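Side-chain contacts in CrtC domain-containing protein (Fusarium vanettenii 77-13-4, PDB 7A0Q), which is probably a kievitone hydratase that adds water to the plant isoflavonoid phytoalexin kievitone, a lyase reaction expected to detoxify this host defence compound: residues 26-31 with 334-339; 200-205 with 223-228; 237-240 with 245-248. All blocks are in the same frame, centred on the assembly; numbering follows the deposited sequence.

Interaction 1: residues 26-31 with 334-339; sequences FPFKPE and QGYGLV
Phe26 and Tyr336 mark the point where the two backbones come nearest, their CA atoms still 8.3 Å apart, so the meeting is left to side chains. Residues 26-31 have no regular secondary structure, while 334-339 belong to a long β-strand. Pro27 sits at the centre of an inverse gamma turn, with a weak bond from Phe28 N back to Phe26 O. In this turn the CB of Phe26 comes to lie against one face of the Phe28 ring.

Tyr336 carries the other side. Its CB points at the N-terminal segment and its CG stands between the backbone N and carbonyl carbon (chi1 62°), which turns the ring toward the phenylalanines. Phe28 meets it edge first: CE1 and CD1 stand over the tyrosine face, and Phe28 CD1 is 3.4 Å from Tyr336 CZ. The result is a T-shaped pair, ring centroids 4.9 Å apart and planes at 70°. The same edge runs out to the hydroxyl, with Phe28 CD1 3.4 Å from Tyr336 OH. Phe26 completes the aromatic cluster more loosely, its ring set obliquely and CD1 reaching Tyr336 CD2 at 4.2 Å. Pro27 adds its CD beside Tyr336 CE2 at 4.4 Å. The hydroxyl finds its polar partner elsewhere, in a hydrogen bond with His202 NE2, which pins the far end of the ring while the two phenylalanines pack on it.

The ring of His225 also meets that of Tyr336, the two planes nearly parallel. Tyr64 of strand 58-66 touches the rings of both Phe28 and Tyr336, and Phe321 of strand 317-328 meets Phe26 edge-to-face; the N-terminal segment thus packs where strand 331-343 of the C-terminal barrel faces strand 58-66.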
ATOM      1  N   PHE A  26     -18.766  -1.810   1.009  1.00 22.43           N
ATOM      2  CA  PHE A  26     -17.885  -0.883   1.707  1.00 24.38           C
ATOM      3  C   PHE A  26     -18.012   0.508   1.099  1.00 22.22           C
ATOM      4  O   PHE A  26     -18.203   0.636  -0.112  1.00 21.32           O
ATOM      5  CB  PHE A  26     -16.437  -1.349   1.626  1.00 21.07           C
ATOM      6  CG  PHE A  26     -16.160  -2.564   2.429  1.00 22.07           C
ATOM      7  CD1 PHE A  26     -15.874  -2.459   3.780  1.00 21.79           C
ATOM      8  CD2 PHE A  26     -16.208  -3.822   1.846  1.00 21.99           C
ATOM      9  CE1 PHE A  26     -15.627  -3.582   4.537  1.00 24.31           C
ATOM     10  CE2 PHE A  26     -15.963  -4.953   2.599  1.00 25.24           C
ATOM     11  CZ  PHE A  26     -15.677  -4.832   3.947  1.00 24.19           C
ATOM     12  N   PRO A  27     -17.909   1.572   1.914  1.00 20.73           N
ATOM     13  CA  PRO A  27     -18.107   2.943   1.428  1.00 19.85           C
ATOM     14  C   PRO A  27     -16.878   3.535   0.731  1.00 21.82           C
ATOM     15  O   PRO A  27     -16.428   4.637   1.056  1.00 22.45           O
ATOM     16  CB  PRO A  27     -18.464   3.704   2.707  1.00 22.03           C
ATOM     17  CG  PRO A  27     -17.719   2.984   3.780  1.00 21.68           C
ATOM     18  CD  PRO A  27     -17.666   1.529   3.368  1.00 23.38           C
ATOM     19  N   PHE A  28     -16.349   2.808  -0.261  1.00 19.07           N
ATOM     20  CA  PHE A  28     -15.246   3.326  -1.067  1.00 18.57           C
ATOM     21  C   PHE A  28     -15.671   4.601  -1.785  1.00 23.70           C
ATOM     22  O   PHE A  28     -16.733   4.648  -2.414  1.00 22.32           O
ATOM     23  CB  PHE A  28     -14.795   2.296  -2.105  1.00 19.81           C
ATOM     24  CG  PHE A  28     -14.378   0.964  -1.540  1.00 18.11           C
ATOM     25  CD1 PHE A  28     -13.886   0.837  -0.246  1.00 19.18           C
ATOM     26  CD2 PHE A  28     -14.453  -0.169  -2.340  1.00 19.59           C
ATOM     27  CE1 PHE A  28     -13.487  -0.408   0.242  1.00 20.73           C
ATOM     28  CE2 PHE A  28     -14.068  -1.411  -1.858  1.00 18.97           C
ATOM     29  CZ  PHE A  28     -13.582  -1.535  -0.568  1.00 19.79           C
ATOM     30  N   LYS A  29     -14.823   5.633  -1.714  1.00 20.59           N
ATOM     31  CA  LYS A  29     -15.072   6.865  -2.451  1.00 18.12           C
ATOM     32  C   LYS A  29     -13.801   7.701  -2.461  1.00 19.04           C
ATOM     33  O   LYS A  29     -12.994   7.608  -1.526  1.00 21.04           O
ATOM     34  CB  LYS A  29     -16.236   7.658  -1.837  1.00 25.72           C
ATOM     35  CG  LYS A  29     -16.027   8.061  -0.394  1.00 29.66           C
ATOM     36  CD  LYS A  29     -17.290   8.695   0.201  1.00 34.65           C
ATOM     37  CE  LYS A  29     -18.424   7.677   0.309  1.00 43.93           C
ATOM     38  NZ  LYS A  29     -19.616   8.183   1.058  1.00 45.49           N
ATOM     39  N   PRO A  30     -13.587   8.521  -3.482  1.00 19.40           N
ATOM     40  CA  PRO A  30     -12.367   9.326  -3.545  1.00 19.25           C
ATOM     41  C   PRO A  30     -12.489  10.615  -2.749  1.00 22.55           C
ATOM     42  O   PRO A  30     -13.582  11.107  -2.456  1.00 21.42           O
ATOM     43  CB  PRO A  30     -12.225   9.629  -5.036  1.00 19.10           C
ATOM     44  CG  PRO A  30     -13.661   9.711  -5.508  1.00 20.07           C
ATOM     45  CD  PRO A  30     -14.429   8.702  -4.682  1.00 18.00           C
ATOM     46  N   GLU A  31     -11.329  11.166  -2.409  1.00 17.99           N
ATOM     47  CA  GLU A  31     -11.286  12.549  -1.975  1.00 17.88           C
ATOM     48  C   GLU A  31     -11.220  13.462  -3.192  1.00 20.43           C
ATOM     49  O   GLU A  31     -10.998  13.021  -4.327  1.00 21.04           O
ATOM     50  CB  GLU A  31     -10.103  12.787  -1.028  1.00 19.46           C
ATOM     51  CG  GLU A  31     -10.351  12.131   0.310  1.00 19.39           C
ATOM     52  CD  GLU A  31      -9.166  12.213   1.261  1.00 24.51           C
ATOM     53  OE1 GLU A  31      -8.022  12.418   0.796  1.00 19.62           O
ATOM     54  OE2 GLU A  31      -9.401  12.070   2.480  1.00 23.79           O
ATOM     55  N   GLN A 334     -15.195   2.144  12.897  1.00 23.35           N
ATOM     56  CA  GLN A 334     -14.893   0.963  12.104  1.00 25.58           C
ATOM     57  C   GLN A 334     -14.269   1.424  10.794  1.00 23.66           C
ATOM     58  O   GLN A 334     -14.409   2.583  10.392  1.00 25.42           O
ATOM     59  CB  GLN A 334     -16.143   0.113  11.846  1.00 28.30           C
ATOM     60  CG  GLN A 334     -17.231   0.845  11.094  1.00 37.55           C
ATOM     61  CD  GLN A 334     -18.460  -0.016  10.857  1.00 42.95           C
ATOM     62  OE1 GLN A 334     -18.875  -0.779  11.728  1.00 46.77           O
ATOM     63  NE2 GLN A 334     -19.036   0.095   9.669  1.00 48.94           N
ATOM     64  N   GLY A 335     -13.562   0.517  10.137  1.00 22.46           N
ATOM     65  CA  GLY A 335     -12.978   0.868   8.861  1.00 20.83           C
ATOM     66  C   GLY A 335     -12.399  -0.333   8.163  1.00 19.84           C
ATOM     67  O   GLY A 335     -12.668  -1.478   8.531  1.00 21.41           O
ATOM     68  N   TYR A 336     -11.585  -0.048   7.147  1.00 17.91           N
ATOM     69  CA  TYR A 336     -11.001  -1.073   6.297  1.00 19.85           C
ATOM     70  C   TYR A 336      -9.631  -0.584   5.851  1.00 18.88           C
ATOM     71  O   TYR A 336      -9.260   0.573   6.067  1.00 18.61           O
ATOM     72  CB  TYR A 336     -11.890  -1.371   5.081  1.00 19.78           C
ATOM     73  CG  TYR A 336     -12.062  -0.161   4.183  1.00 18.60           C
ATOM     74  CD1 TYR A 336     -11.117   0.148   3.202  1.00 18.74           C
ATOM     75  CD2 TYR A 336     -13.160   0.685   4.322  1.00 20.57           C
ATOM     76  CE1 TYR A 336     -11.253   1.273   2.396  1.00 18.17           C
ATOM     77  CE2 TYR A 336     -13.314   1.802   3.509  1.00 22.00           C
ATOM     78  CZ  TYR A 336     -12.358   2.092   2.553  1.00 20.42           C
ATOM     79  OH  TYR A 336     -12.498   3.197   1.753  1.00 20.76           O
ATOM     80  N   GLY A 337      -8.889  -1.473   5.205  1.00 17.11           N
ATOM     81  CA  GLY A 337      -7.592  -1.081   4.679  1.00 17.94           C
ATOM     82  C   GLY A 337      -6.814  -2.286   4.225  1.00 16.47           C
ATOM     83  O   GLY A 337      -7.386  -3.263   3.734  1.00 19.13           O
ATOM     84  N   LEU A 338      -5.498  -2.212   4.405  1.00 15.39           N
ATOM     85  CA  LEU A 338      -4.621  -3.278   3.942  1.00 17.47           C
ATOM     86  C   LEU A 338      -3.519  -3.525   4.961  1.00 18.43           C
ATOM     87  O   LEU A 338      -3.021  -2.590   5.599  1.00 18.28           O
ATOM     88  CB  LEU A 338      -4.017  -2.932   2.570  1.00 15.71           C
ATOM     89  CG  LEU A 338      -3.052  -3.960   1.962  1.00 18.72           C
ATOM     90  CD1 LEU A 338      -3.270  -4.089   0.459  1.00 19.60           C
ATOM     91  CD2 LEU A 338      -1.588  -3.594   2.279  1.00 19.87           C
ATOM     92  N   VAL A 339      -3.160  -4.798   5.130  1.00 14.98           N
ATOM     93  CA  VAL A 339      -1.982  -5.188   5.892  1.00 15.93           C
ATOM     94  C   VAL A 339      -0.963  -5.772   4.927  1.00 16.75           C
ATOM     95  O   VAL A 339      -1.307  -6.574   4.046  1.00 15.92           O
ATOM     96  CB  VAL A 339      -2.314  -6.181   7.022  1.00 18.42           C
ATOM     97  CG1 VAL A 339      -2.868  -7.483   6.469  1.00 20.16           C
ATOM     98  CG2 VAL A 339      -1.066  -6.424   7.853  1.00 18.28           C
TER

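Interaction 2: residues 200-205 with 223-228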
ATOM      1  N   LYS A 200     -17.420   5.599  -6.458  1.00 17.84           N
ATOM      2  CA  LYS A 200     -17.475   4.624  -5.380  1.00 18.47           C
ATOM      3  C   LYS A 200     -16.201   3.793  -5.338  1.00 17.12           C
ATOM      4  O   LYS A 200     -16.217   2.610  -5.001  1.00 18.18           O
ATOM      5  CB  LYS A 200     -18.719   3.749  -5.517  1.00 22.48           C
ATOM      6  CG  LYS A 200     -19.998   4.556  -5.282  1.00 27.18           C
ATOM      7  CD  LYS A 200     -21.258   3.749  -5.533  1.00 33.69           C
ATOM      8  CE  LYS A 200     -22.499   4.580  -5.190  1.00 36.28           C
ATOM      9  NZ  LYS A 200     -23.763   3.852  -5.493  1.00 47.31           N
ATOM     10  N   SER A 201     -15.072   4.430  -5.645  1.00 19.24           N
ATOM     11  CA  SER A 201     -13.773   3.770  -5.713  1.00 17.97           C
ATOM     12  C   SER A 201     -12.713   4.751  -5.213  1.00 15.26           C
ATOM     13  O   SER A 201     -12.921   5.966  -5.209  1.00 17.49           O
ATOM     14  CB  SER A 201     -13.429   3.350  -7.151  1.00 19.07           C
ATOM     15  OG  SER A 201     -14.343   2.375  -7.662  1.00 18.76           O
ATOM     16  N   HIS A 202     -11.561   4.220  -4.800  1.00 16.98           N
ATOM     17  CA  HIS A 202     -10.405   5.085  -4.577  1.00 15.22           C
ATOM     18  C   HIS A 202      -9.152   4.233  -4.580  1.00 13.69           C
ATOM     19  O   HIS A 202      -9.211   3.020  -4.398  1.00 17.19           O
ATOM     20  CB  HIS A 202     -10.500   5.881  -3.265  1.00 15.32           C
ATOM     21  CG  HIS A 202     -10.467   5.029  -2.031  1.00 17.04           C
ATOM     22  ND1 HIS A 202      -9.336   4.874  -1.250  1.00 17.74           N
ATOM     23  CD2 HIS A 202     -11.435   4.288  -1.440  1.00 18.85           C
ATOM     24  CE1 HIS A 202      -9.615   4.076  -0.232  1.00 17.46           C
ATOM     25  NE2 HIS A 202     -10.879   3.703  -0.327  1.00 22.76           N
ATOM     26  N   THR A 203      -8.017   4.887  -4.792  1.00 16.07           N
ATOM     27  CA  THR A 203      -6.735   4.194  -4.834  1.00 16.85           C
ATOM     28  C   THR A 203      -5.792   4.841  -3.836  1.00 12.77           C
ATOM     29  O   THR A 203      -5.684   6.070  -3.788  1.00 14.86           O
ATOM     30  CB  THR A 203      -6.123   4.235  -6.246  1.00 15.33           C
ATOM     31  OG1 THR A 203      -6.962   3.498  -7.141  1.00 14.82           O
ATOM     32  CG2 THR A 203      -4.717   3.617  -6.277  1.00 16.44           C
ATOM     33  N   TRP A 204      -5.116   4.017  -3.040  1.00 13.81           N
ATOM     34  CA  TRP A 204      -3.990   4.464  -2.236  1.00 14.58           C
ATOM     35  C   TRP A 204      -2.748   4.150  -3.053  1.00 12.34           C
ATOM     36  O   TRP A 204      -2.454   2.980  -3.322  1.00 14.53           O
ATOM     37  CB  TRP A 204      -3.948   3.760  -0.884  1.00 15.07           C
ATOM     38  CG  TRP A 204      -2.778   4.173   0.005  1.00 11.93           C
ATOM     39  CD1 TRP A 204      -1.434   4.088  -0.283  1.00 14.50           C
ATOM     40  CD2 TRP A 204      -2.870   4.716   1.325  1.00 13.06           C
ATOM     41  NE1 TRP A 204      -0.690   4.542   0.790  1.00 14.08           N
ATOM     42  CE2 TRP A 204      -1.551   4.934   1.786  1.00 12.20           C
ATOM     43  CE3 TRP A 204      -3.942   5.030   2.168  1.00 13.48           C
ATOM     44  CZ2 TRP A 204      -1.281   5.452   3.055  1.00 14.37           C
ATOM     45  CZ3 TRP A 204      -3.668   5.535   3.436  1.00 14.54           C
ATOM     46  CH2 TRP A 204      -2.352   5.752   3.859  1.00 14.38           C
ATOM     47  N   TYR A 205      -2.052   5.195  -3.475  1.00 13.40           N
ATOM     48  CA  TYR A 205      -0.779   5.071  -4.163  1.00 13.41           C
ATOM     49  C   TYR A 205       0.332   5.344  -3.156  1.00 13.87           C
ATOM     50  O   TYR A 205       0.311   6.367  -2.464  1.00 15.24           O
ATOM     51  CB  TYR A 205      -0.724   6.054  -5.336  1.00 13.46           C
ATOM     52  CG  TYR A 205       0.634   6.137  -5.985  1.00 11.19           C
ATOM     53  CD1 TYR A 205       1.009   5.199  -6.953  1.00 14.10           C
ATOM     54  CD2 TYR A 205       1.529   7.153  -5.657  1.00 12.73           C
ATOM     55  CE1 TYR A 205       2.247   5.262  -7.559  1.00 13.28           C
ATOM     56  CE2 TYR A 205       2.783   7.220  -6.257  1.00 14.51           C
ATOM     57  CZ  TYR A 205       3.124   6.279  -7.208  1.00 15.58           C
ATOM     58  OH  TYR A 205       4.357   6.359  -7.810  1.00 16.63           O
ATOM     59  N   GLN A 223      -2.247   0.075   6.377  1.00 14.74           N
ATOM     60  CA  GLN A 223      -2.824   1.206   5.661  1.00 15.08           C
ATOM     61  C   GLN A 223      -4.297   1.243   6.045  1.00 15.31           C
ATOM     62  O   GLN A 223      -5.050   0.346   5.659  1.00 15.40           O
ATOM     63  CB  GLN A 223      -2.650   1.013   4.156  1.00 15.02           C
ATOM     64  CG  GLN A 223      -3.318   2.086   3.324  1.00 13.57           C
ATOM     65  CD  GLN A 223      -3.804   1.587   1.977  1.00 16.96           C
ATOM     66  OE1 GLN A 223      -4.952   1.830   1.604  1.00 16.82           O
ATOM     67  NE2 GLN A 223      -2.931   0.906   1.226  1.00 15.07           N
ATOM     68  N   LEU A 224      -4.719   2.253   6.807  1.00 15.80           N
ATOM     69  CA  LEU A 224      -6.060   2.239   7.389  1.00 15.93           C
ATOM     70  C   LEU A 224      -6.900   3.437   6.957  1.00 15.37           C
ATOM     71  O   LEU A 224      -6.419   4.577   6.917  1.00 16.93           O
ATOM     72  CB  LEU A 224      -5.999   2.192   8.922  1.00 16.11           C
ATOM     73  CG  LEU A 224      -5.120   1.086   9.513  1.00 19.86           C
ATOM     74  CD1 LEU A 224      -5.108   1.183  11.040  1.00 20.79           C
ATOM     75  CD2 LEU A 224      -5.551  -0.320   9.031  1.00 16.89           C
ATOM     76  N   HIS A 225      -8.179   3.165   6.693  1.00 16.59           N
ATOM     77  CA  HIS A 225      -9.188   4.172   6.379  1.00 16.81           C
ATOM     78  C   HIS A 225     -10.316   4.092   7.400  1.00 16.63           C
ATOM     79  O   HIS A 225     -10.740   2.994   7.772  1.00 18.69           O
ATOM     80  CB  HIS A 225      -9.775   3.968   4.976  1.00 17.90           C
ATOM     81  CG  HIS A 225      -8.739   3.928   3.898  1.00 16.16           C
ATOM     82  ND1 HIS A 225      -8.457   5.013   3.097  1.00 17.87           N
ATOM     83  CD2 HIS A 225      -7.876   2.952   3.532  1.00 16.91           C
ATOM     84  CE1 HIS A 225      -7.481   4.697   2.259  1.00 14.16           C
ATOM     85  NE2 HIS A 225      -7.103   3.455   2.514  1.00 16.64           N
ATOM     86  N   ILE A 226     -10.783   5.254   7.855  1.00 17.77           N
ATOM     87  CA  ILE A 226     -11.921   5.340   8.774  1.00 20.55           C
ATOM     88  C   ILE A 226     -12.988   6.194   8.096  1.00 20.71           C
ATOM     89  O   ILE A 226     -12.950   7.430   8.189  1.00 21.96           O
ATOM     90  CB  ILE A 226     -11.509   5.912  10.140  1.00 21.82           C
ATOM     91  CG1 ILE A 226     -10.409   5.042  10.753  1.00 19.26           C
ATOM     92  CG2 ILE A 226     -12.727   5.986  11.084  1.00 22.34           C
ATOM     93  CD1 ILE A 226      -9.774   5.628  12.014  1.00 21.72           C
ATOM     94  N   PRO A 227     -13.936   5.574   7.386  1.00 21.87           N
ATOM     95  CA  PRO A 227     -14.841   6.335   6.500  1.00 27.06           C
ATOM     96  C   PRO A 227     -15.600   7.485   7.148  1.00 25.99           C
ATOM     97  O   PRO A 227     -15.943   8.444   6.444  1.00 33.61           O
ATOM     98  CB  PRO A 227     -15.802   5.253   5.991  1.00 31.45           C
ATOM     99  CG  PRO A 227     -14.972   4.001   5.985  1.00 25.88           C
ATOM    100  CD  PRO A 227     -14.012   4.121   7.151  1.00 22.40           C
ATOM    101  N   SER A 228     -15.870   7.447   8.445  1.00 23.93           N
ATOM    102  CA  SER A 228     -16.566   8.611   8.993  1.00 38.39           C
ATOM    103  C   SER A 228     -15.671   9.847   9.139  1.00 37.86           C
ATOM    104  O   SER A 228     -16.161  10.897   9.574  1.00 34.52           O
ATOM    105  CB  SER A 228     -17.184   8.257  10.343  1.00 32.27           C
ATOM    106  OG  SER A 228     -16.192   7.825  11.264  1.00 40.19           O
TER
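Trp204 and Gln223 lie flat against each other, indole on amide, with planes only 20° apart. Gln223 extends with CG opposite its backbone N (chi1 175°) and then bends at chi2, so the chain runs across the indole instead of ending at its rim. Its CG sits over the six-membered ring, 3.3 Å from the centroid and close to the ring normal, a CH-pi contact; farther along, Gln223 CD is 3.3 Å from Trp204 CD2. Trp204 itself is tied at NE1 to Asp206.

From this stacked position the amide oxygen reaches out to a histidine two residues along its own strand. His225 NE2 donates to Gln223 OE1 at 2.8 Å with an N-H...O angle of 165°, arriving in the carbonyl plane on a lone pair. Tyr64 OH also bonds that oxygen, so two partners fix the amide's rotation.

These two strands are not sheet neighbours: their axes pass 10.3 Å apart, strand 202-205 belonging to the first of two lipocalin-like domains and strand 223-225 to the eight-stranded barrel of the second, and the side chains fill the buried interface between the domains.

His202 approaches His225 from the opposing strand. With CG lodged between its backbone N and carbonyl carbon, its ring sets the CE1 edge on the face of His225, His202 CE1 lying 3.3 Å from His225 CE1 in an edge-to-face pair. Trp204 CE3 comes obliquely to the same histidine, 3.5 Å from His225 NE2. His202 NE2 is held by Tyr336, and His225 ND1 is hydrogen-bonded with Lys232 NZ.

Interaction 3: residues 237-240 with 245-248. With NAG (2-acetamido-2-deoxy-beta-D-glucopyranose), chain C.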
ATOM      1  N   ILE A 237       5.745  -1.456  11.744  1.00 14.28           N
ATOM      2  CA  ILE A 237       6.285  -2.201  12.889  1.00 13.85           C
ATOM      3  C   ILE A 237       7.428  -3.077  12.386  1.00 15.09           C
ATOM      4  O   ILE A 237       7.238  -3.878  11.466  1.00 15.04           O
ATOM      5  CB  ILE A 237       5.215  -3.063  13.579  1.00 17.04           C
ATOM      6  CG1 ILE A 237       3.976  -2.232  13.916  1.00 14.60           C
ATOM      7  CG2 ILE A 237       5.790  -3.700  14.843  1.00 17.88           C
ATOM      8  CD1 ILE A 237       2.895  -2.325  12.851  1.00 17.11           C
ATOM      9  N   PHE A 238       8.609  -2.930  12.988  1.00 15.84           N
ATOM     10  CA  PHE A 238       9.755  -3.779  12.653  1.00 15.42           C
ATOM     11  C   PHE A 238      10.862  -3.509  13.659  1.00 18.87           C
ATOM     12  O   PHE A 238      10.868  -2.484  14.338  1.00 17.23           O
ATOM     13  CB  PHE A 238      10.270  -3.556  11.219  1.00 14.89           C
ATOM     14  CG  PHE A 238      10.625  -2.117  10.907  1.00 15.43           C
ATOM     15  CD1 PHE A 238      11.876  -1.610  11.231  1.00 15.68           C
ATOM     16  CD2 PHE A 238       9.707  -1.279  10.275  1.00 16.30           C
ATOM     17  CE1 PHE A 238      12.219  -0.297  10.951  1.00 16.77           C
ATOM     18  CE2 PHE A 238      10.038   0.051   9.991  1.00 18.21           C
ATOM     19  CZ  PHE A 238      11.296   0.541  10.323  1.00 18.00           C
ATOM     20  N   SER A 239      11.812  -4.436  13.729  1.00 18.93           N
ATOM     21  CA  SER A 239      12.953  -4.271  14.620  1.00 16.42           C
ATOM     22  C   SER A 239      14.093  -3.549  13.920  1.00 20.21           C
ATOM     23  O   SER A 239      14.331  -3.744  12.723  1.00 18.48           O
ATOM     24  CB  SER A 239      13.443  -5.630  15.113  1.00 21.23           C
ATOM     25  OG  SER A 239      12.426  -6.312  15.816  1.00 27.89           O
ATOM     26  N   ASP A 240      14.806  -2.723  14.683  1.00 19.09           N
ATOM     27  CA  ASP A 240      16.019  -2.072  14.209  1.00 19.27           C
ATOM     28  C   ASP A 240      17.201  -2.715  14.925  1.00 22.03           C
ATOM     29  O   ASP A 240      17.512  -2.334  16.062  1.00 21.68           O
ATOM     30  CB  ASP A 240      15.973  -0.565  14.490  1.00 19.66           C
ATOM     31  CG  ASP A 240      17.209   0.160  13.995  1.00 20.60           C
ATOM     32  OD1 ASP A 240      18.218  -0.501  13.657  1.00 21.51           O
ATOM     33  OD2 ASP A 240      17.183   1.406  13.933  1.00 20.20           O
ATOM     34  N   THR A 245      16.670  -1.115  18.703  1.00 20.69           N
ATOM     35  CA  THR A 245      15.398  -0.566  19.151  1.00 17.46           C
ATOM     36  C   THR A 245      14.284  -1.231  18.357  1.00 17.83           C
ATOM     37  O   THR A 245      14.527  -1.903  17.353  1.00 20.58           O
ATOM     38  CB  THR A 245      15.318   0.962  18.952  1.00 18.77           C
ATOM     39  OG1 THR A 245      15.566   1.279  17.573  1.00 18.51           O
ATOM     40  CG2 THR A 245      16.332   1.701  19.842  1.00 21.35           C
ATOM     41  N   GLU A 246      13.053  -1.013  18.796  1.00 17.29           N
ATOM     42  CA  GLU A 246      11.872  -1.515  18.105  1.00 18.73           C
ATOM     43  C   GLU A 246      11.134  -0.339  17.482  1.00 17.55           C
ATOM     44  O   GLU A 246      10.753   0.603  18.186  1.00 17.76           O
ATOM     45  CB  GLU A 246      10.951  -2.272  19.059  1.00 21.32           C
ATOM     46  CG  GLU A 246      11.505  -3.620  19.536  1.00 28.32           C
ATOM     47  CD  GLU A 246      11.730  -4.612  18.395  1.00 32.98           C
ATOM     48  OE1 GLU A 246      10.940  -4.610  17.427  1.00 30.36           O
ATOM     49  OE2 GLU A 246      12.701  -5.398  18.471  1.00 37.71           O
ATOM     50  N   THR A 247      10.923  -0.399  16.170  1.00 16.42           N
ATOM     51  CA  THR A 247      10.143   0.620  15.480  1.00 17.97           C
ATOM     52  C   THR A 247       8.675   0.215  15.486  1.00 14.15           C
ATOM     53  O   THR A 247       8.323  -0.903  15.096  1.00 17.16           O
ATOM     54  CB  THR A 247      10.668   0.819  14.058  1.00 15.79           C
ATOM     55  OG1 THR A 247      11.997   1.358  14.132  1.00 16.05           O
ATOM     56  CG2 THR A 247       9.768   1.790  13.273  1.00 16.20           C
ATOM     57  N   ARG A 248       7.820   1.102  15.992  1.00 14.04           N
ATOM     58  CA  ARG A 248       6.399   0.778  16.103  1.00 16.64           C
ATOM     59  C   ARG A 248       5.654   2.111  16.163  1.00 17.44           C
ATOM     60  O   ARG A 248       5.557   2.724  17.230  1.00 16.87           O
ATOM     61  CB  ARG A 248       6.122  -0.104  17.322  1.00 15.42           C
ATOM     62  CG  ARG A 248       6.868   0.312  18.599  1.00 17.94           C
ATOM     63  CD  ARG A 248       6.602  -0.655  19.754  1.00 17.47           C
ATOM     64  NE  ARG A 248       7.264  -0.217  20.986  1.00 22.41           N
ATOM     65  CZ  ARG A 248       6.757   0.661  21.845  1.00 23.28           C
ATOM     66  NH1 ARG A 248       5.572   1.219  21.629  1.00 24.75           N
ATOM     67  NH2 ARG A 248       7.440   0.986  22.934  1.00 23.42           N
TER
HETATM   68  C1  NAG C   1       9.141 -10.390  12.181  1.00 22.12           C
HETATM   69  C2  NAG C   1       7.828 -10.106  12.888  1.00 21.98           C
HETATM   70  C3  NAG C   1       7.823 -10.753  14.275  1.00 19.98           C
HETATM   71  C4  NAG C   1       8.212 -12.225  14.220  1.00 26.40           C
HETATM   72  C5  NAG C   1       9.471 -12.448  13.394  1.00 23.96           C
HETATM   73  C6  NAG C   1       9.713 -13.910  13.101  1.00 27.91           C
HETATM   74  C7  NAG C   1       6.566  -8.038  12.464  1.00 21.58           C
HETATM   75  C8  NAG C   1       6.467  -6.577  12.766  1.00 24.00           C
HETATM   76  N2  NAG C   1       7.596  -8.677  13.020  1.00 21.65           N
HETATM   77  O3  NAG C   1       6.520 -10.613  14.832  1.00 23.45           O
HETATM   78  O4  NAG C   1       8.511 -12.658  15.543  1.00 30.57           O
HETATM   79  O5  NAG C   1       9.354 -11.803  12.117  1.00 24.44           O
HETATM   80  O6  NAG C   1       8.605 -14.473  12.412  1.00 27.30           O
HETATM   81  O7  NAG C   1       5.764  -8.608  11.731  1.00 22.65           O
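Phe238 and Thr247 form a hydrogen-bonded pair at the heart of an antiparallel hairpin. Phe238 N reaches Thr247 O at 2.9 Å, and Thr247 N returns to Phe238 O at 2.8 Å. Two residues nearer the turn, Asp240 N to Thr245 O (2.8 Å) and Thr245 N to Asp240 O (3.0 Å) repeat the pattern. Between these rungs stands the non-hydrogen-bonded pair Ser239 and Glu246, its side chains on the sheet face shared with Ile237 and Arg248.

Thr247 is worth following outward. Its CB rests over the face of the Phe238 ring, 3.8 Å from the centroid and 18° off the normal, a CH-pi contact. At CB the chain forks. The methyl CG2, anti to the backbone N, spreads across the ring toward its far end, 3.5 Å from Phe238 CZ; OG1 takes the other branch and lies by CE1. Phe238 lies alongside the threonine because its CG is turned between backbone N and carbonyl carbon (chi1 55°), and Phe168 meets its ring edge-to-face.

On the other face, Glu246 bends at chi2 and folds its carboxylate back over the sheet, where Ser239 OG donates to Glu246 OE1 at 2.8 Å on the syn lone pair, with OE2 just as close. Ile237 points to this face as well. The acetyl methyl of an N-acetylglucosamine in a glycan carried by the protein comes close to its backbone, NAG C8 being 3.1 Å from Ile237 O, while the sugar is hydrogen-bonded to Tyr343 and Thr220.

Chemically, then, the two pairs differ: Phe238 and Thr247 meet through carbon, whereas the Ser239 hydroxyl holds the Glu246 carboxylate over the sheet and would help stabilise its negative charge.

In the fold
Interactions 1 and 2 are effectively one continuous cluster, their centres about 4 Å apart. Tyr336 joins them twice: its OH lies 2.7 Å from His202 NE2, and its backbone O is 2.9 Å from His225 N, the latter reflecting that strands 331-343 and 218-225 are neighbours closing the barrel. A bound imidazole, about 6 Å from the side chain of Trp204, hints at a pocket beside interaction 2, although it probably came from the crystallisation liquor. Interaction 3 stands apart on the same barrel, with centres about 26 Å from both others and nearest atoms about 8 Å from interaction 1 and 9 Å from interaction 2; its sugar is part of an attached glycan.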